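Local coordinates for hypothetical protein (Staphylococcus aureus subsp. aureus, PDB 2ETS) that is of unknown function, a small all-helical member of the DUF1798 family that folds as a four-helix bundle, at residues M13-L16 with V17-L20; D113-N116 with I117-G120. All coordinates share one frame; numbering follows the deposited sequence.

Interaction 1 (M13-L16 with V17-L20)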
loop_
_atom_site.group_PDB
_atom_site.type_symbol
_atom_site.label_atom_id
_atom_site.label_comp_id
_atom_site.label_asym_id
_atom_site.label_seq_id
_atom_site.Cartn_x
_atom_site.Cartn_y
_atom_site.Cartn_z
HETATM N N MSE A 13 10.654 -2.405 11.512
HETATM C CA MSE A 13 9.204 -2.278 11.264
HETATM C C MSE A 13 8.833 -0.848 10.877
HETATM O O MSE A 13 8.041 -0.617 9.953
HETATM C CB MSE A 13 8.400 -2.683 12.489
HETATM C CG MSE A 13 8.381 -4.156 12.731
HETATM SE SE MSE A 13 6.988 -4.611 14.017
HETATM C CE MSE A 13 7.787 -3.793 15.580
ATOM N N ASN A 14 9.397 0.093 11.625
ATOM C CA ASN A 14 9.351 1.515 11.317
ATOM C C ASN A 14 9.706 1.815 9.850
ATOM O O ASN A 14 8.976 2.521 9.138
ATOM C CB ASN A 14 10.332 2.262 12.242
ATOM C CG ASN A 14 9.819 3.627 12.653
ATOM O OD1 ASN A 14 10.345 4.653 12.224
ATOM N ND2 ASN A 14 8.784 3.647 13.489
ATOM N N ASP A 15 10.850 1.296 9.405
ATOM C CA ASP A 15 11.289 1.543 8.042
ATOM C C ASP A 15 10.396 0.853 7.032
ATOM O O ASP A 15 10.159 1.385 5.955
ATOM C CB ASP A 15 12.745 1.112 7.851
ATOM C CG ASP A 15 13.702 1.928 8.693
ATOM O OD1 ASP A 15 13.425 3.125 8.925
ATOM O OD2 ASP A 15 14.729 1.368 9.126
ATOM N N LEU A 16 9.907 -0.335 7.378
ATOM C CA LEU A 16 8.978 -1.050 6.515
ATOM C C LEU A 16 7.686 -0.262 6.296
ATOM O O LEU A 16 7.209 -0.160 5.174
ATOM C CB LEU A 16 8.628 -2.427 7.100
ATOM C CG LEU A 16 9.568 -3.567 6.700
ATOM C CD1 LEU A 16 9.353 -4.796 7.596
ATOM C CD2 LEU A 16 9.359 -3.923 5.224
ATOM N N VAL A 17 7.132 0.278 7.381
ATOM C CA VAL A 17 5.879 0.997 7.342
ATOM C C VAL A 17 6.060 2.341 6.602
ATOM O O VAL A 17 5.259 2.694 5.702
ATOM C CB VAL A 17 5.258 1.140 8.793
ATOM C CG1 VAL A 17 3.956 1.940 8.791
ATOM C CG2 VAL A 17 4.960 -0.235 9.400
ATOM N N GLU A 18 7.115 3.065 6.957
ATOM C CA GLU A 18 7.498 4.296 6.231
ATOM C C GLU A 18 7.709 4.034 4.733
ATOM O O GLU A 18 7.378 4.867 3.876
ATOM C CB GLU A 18 8.754 4.942 6.856
ATOM C CG GLU A 18 8.372 5.932 7.939
ATOM C CD GLU A 18 9.547 6.474 8.742
ATOM O OE1 GLU A 18 10.435 5.682 9.151
ATOM O OE2 GLU A 18 9.576 7.707 8.976
ATOM N N SER A 19 8.259 2.863 4.431
ATOM C CA SER A 19 8.389 2.439 3.061
ATOM C C SER A 19 7.049 2.283 2.355
ATOM O O SER A 19 6.916 2.678 1.210
ATOM C CB SER A 19 9.153 1.133 2.978
ATOM O OG SER A 19 9.519 0.921 1.634
ATOM N N LEU A 20 6.062 1.686 3.012
ATOM C CA LEU A 20 4.748 1.543 2.404
ATOM C C LEU A 20 4.058 2.910 2.277
ATOM O O LEU A 20 3.371 3.184 1.305
ATOM C CB LEU A 20 3.864 0.595 3.222
ATOM C CG LEU A 20 4.234 -0.884 3.236
ATOM C CD1 LEU A 20 3.378 -1.608 4.260
ATOM C CD2 LEU A 20 4.019 -1.478 1.872
#

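Interaction 2 (D113-N116 with I117-G120)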
loop_
_atom_site.group_PDB
_atom_site.type_symbol
_atom_site.label_atom_id
_atom_site.label_comp_id
_atom_site.label_asym_id
_atom_site.label_seq_id
_atom_site.Cartn_x
_atom_site.Cartn_y
_atom_site.Cartn_z
ATOM N N ASP A 113 -4.769 3.609 8.126
ATOM C CA ASP A 113 -4.216 2.445 8.808
ATOM C C ASP A 113 -2.702 2.492 9.007
ATOM O O ASP A 113 -2.173 2.138 10.065
ATOM C CB ASP A 113 -4.545 1.214 7.998
ATOM C CG ASP A 113 -6.018 0.817 8.105
ATOM O OD1 ASP A 113 -6.726 1.305 9.028
ATOM O OD2 ASP A 113 -6.444 -0.006 7.262
ATOM N N LEU A 114 -2.002 2.869 7.948
ATOM C CA LEU A 114 -0.546 2.959 7.984
ATOM C C LEU A 114 -0.049 3.924 9.057
ATOM O O LEU A 114 0.936 3.646 9.741
ATOM C CB LEU A 114 -0.019 3.380 6.610
ATOM C CG LEU A 114 -0.078 2.280 5.540
ATOM C CD1 LEU A 114 0.406 2.838 4.233
ATOM C CD2 LEU A 114 0.767 1.056 5.915
ATOM N N GLN A 115 -0.736 5.051 9.211
ATOM C CA GLN A 115 -0.368 5.999 10.254
ATOM C C GLN A 115 -0.540 5.418 11.648
ATOM O O GLN A 115 0.284 5.684 12.529
ATOM C CB GLN A 115 -1.192 7.283 10.152
ATOM C CG GLN A 115 -0.751 8.221 9.091
ATOM C CD GLN A 115 0.690 8.724 9.311
ATOM O OE1 GLN A 115 1.461 8.811 8.354
ATOM N NE2 GLN A 115 1.061 9.002 10.573
ATOM N N ASN A 116 -1.620 4.664 11.863
ATOM C CA ASN A 116 -1.896 4.076 13.155
ATOM C C ASN A 116 -0.840 3.044 13.498
ATOM O O ASN A 116 -0.461 2.865 14.668
ATOM C CB ASN A 116 -3.283 3.415 13.175
ATOM C CG ASN A 116 -4.419 4.422 13.282
ATOM O OD1 ASN A 116 -4.241 5.543 13.762
ATOM N ND2 ASN A 116 -5.592 4.019 12.847
ATOM N N ILE A 117 -0.391 2.342 12.469
ATOM C CA ILE A 117 0.603 1.313 12.641
ATOM C C ILE A 117 1.895 2.009 12.976
ATOM O O ILE A 117 2.539 1.664 13.968
ATOM C CB ILE A 117 0.752 0.430 11.379
ATOM C CG1 ILE A 117 -0.486 -0.447 11.225
ATOM C CG2 ILE A 117 1.994 -0.433 11.466
ATOM C CD1 ILE A 117 -0.533 -1.246 9.914
ATOM N N LEU A 118 2.244 3.011 12.168
ATOM C CA LEU A 118 3.464 3.788 12.398
ATOM C C LEU A 118 3.472 4.295 13.821
ATOM O O LEU A 118 4.447 4.094 14.498
ATOM C CB LEU A 118 3.614 4.951 11.404
ATOM C CG LEU A 118 4.949 5.716 11.436
ATOM C CD1 LEU A 118 6.090 4.900 10.803
ATOM C CD2 LEU A 118 4.837 7.086 10.752
ATOM N N ASP A 119 2.384 4.909 14.292
ATOM C CA ASP A 119 2.304 5.324 15.717
ATOM C C ASP A 119 2.547 4.151 16.658
ATOM O O ASP A 119 3.283 4.278 17.612
ATOM C CB ASP A 119 0.943 5.918 16.113
ATOM C CG ASP A 119 0.543 7.108 15.285
ATOM O OD1 ASP A 119 1.347 7.551 14.432
ATOM O OD2 ASP A 119 -0.606 7.582 15.479
ATOM N N GLY A 120 1.891 3.022 16.391
ATOM C CA GLY A 120 1.997 1.842 17.240
ATOM C C GLY A 120 3.384 1.208 17.327
ATOM O O GLY A 120 3.706 0.584 18.319
#

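Interaction 1 (M13-L16 with V17-L20)
Asn14 and Glu18 meet across one turn of the first long helix of a four-helix bundle. Their flat ends are steeply turned against each other, amide and carboxylate planes 70° apart, and Asn14 OD1 stands 3.2 Å from Glu18 OE1. Both are acceptors, and they do not bond. What turns the amide this way is probably its other end: ND2 donates to the carbonyl O of Val121, where the chain leaves helix 100-120, which leaves OD1 to face the acid. Asp15 adds a second negative charge, its OD1 3.9 Å from the same Glu18 OE1 and the two carboxylates nearly parallel. Such crowding would tend to raise the affinity of Glu18 for a proton, although the nearby N-terminal end of the helix may partly offset it. Beneath these groups the backbone runs in regular i to i+4 bonds, such as Glu18 N to Asn14 O (2.9 Å, 168° at the hydrogen). Leu16 and Leu20, one turn apart, suit the flank against helix 43-63, where Leu20 meets Ile57 and Ile61, while the compact, branched Val17 fits the buried side facing helix 100-120. Val17 CG1 lies anti to the backbone N (chi1 178°), which sets the other methyl, CG2, back along the helix, 3.2 Å from Met13 O.

Interaction 2 (D113-N116 with I117-G120)
The carboxylate of Asp119 lies with one face over the carbonyl oxygen of Gln115, one helical turn back. Gln115 O comes to 3.1 Å from Asp119 CG and 2.9 Å from Asp119 OD1; since the two oxygens are both acceptors, this is a contact and not a bond. A first torsion of -57° brings it about, folding CG back beside Asp119's own backbone N, whose hydrogen already points at that carbonyl (Asp119 N to Gln115 O, 2.8 Å, 172° at the hydrogen). The Gln115 amide is turned 68° from the carboxylate. Its chain bends at chi2, carrying NE2 forward along the helix, but NE2 stays 4.1 Å from Asp119 OD1, so the two approach without a hydrogen bond. Leu118 CD2 lies 4.2 Å from the same NE2, tilted off the amide plane. Gln115 and Asp119, both polar, suit the exposed side of the helix.

The buried side is different in character. Ile117 places CG1 beside its own N, and this carbon rests 3.3 Å from Asp113 O; the side chain packs on Met74 and Leu82. Asp113, itself buried, is acceptable there because its OD1 forms a salt bridge with Lys78. Gly120, with only hydrogens on its alpha carbon, passes close by the carbonyl of Asn116 and bonds to it (N to O, 2.9 Å). Apart from Asp113 and Asn116, which are buried, the apolar residues lie largely inward and Gln115 and Asp119 outward, the amphipathic pattern of a helix in a four-helix bundle, here in its last turns.

In the fold
From the N terminus, residues 13-20 form the opening turns of helix 12-37; the chain then runs through helices 43-63 and 76-92 before helix 100-120 ends with residues 113-120. Each contact spans about one turn of a single helix and closes no loop; they lie in series, neither nesting nor crossing. Interactions 1 and 2 touch, with centres about 10 Å apart, so the start of the first helix packs against the end of the last. Val17 fills the seam: its CG2 lies 3.6 Å from Ile117 CG2. Glu18 CG, the aliphatic part of an exposed acid, borders it, 3.8 Å from Leu118 CD1. Together these contacts join the two terminal helices at one end of the bundle.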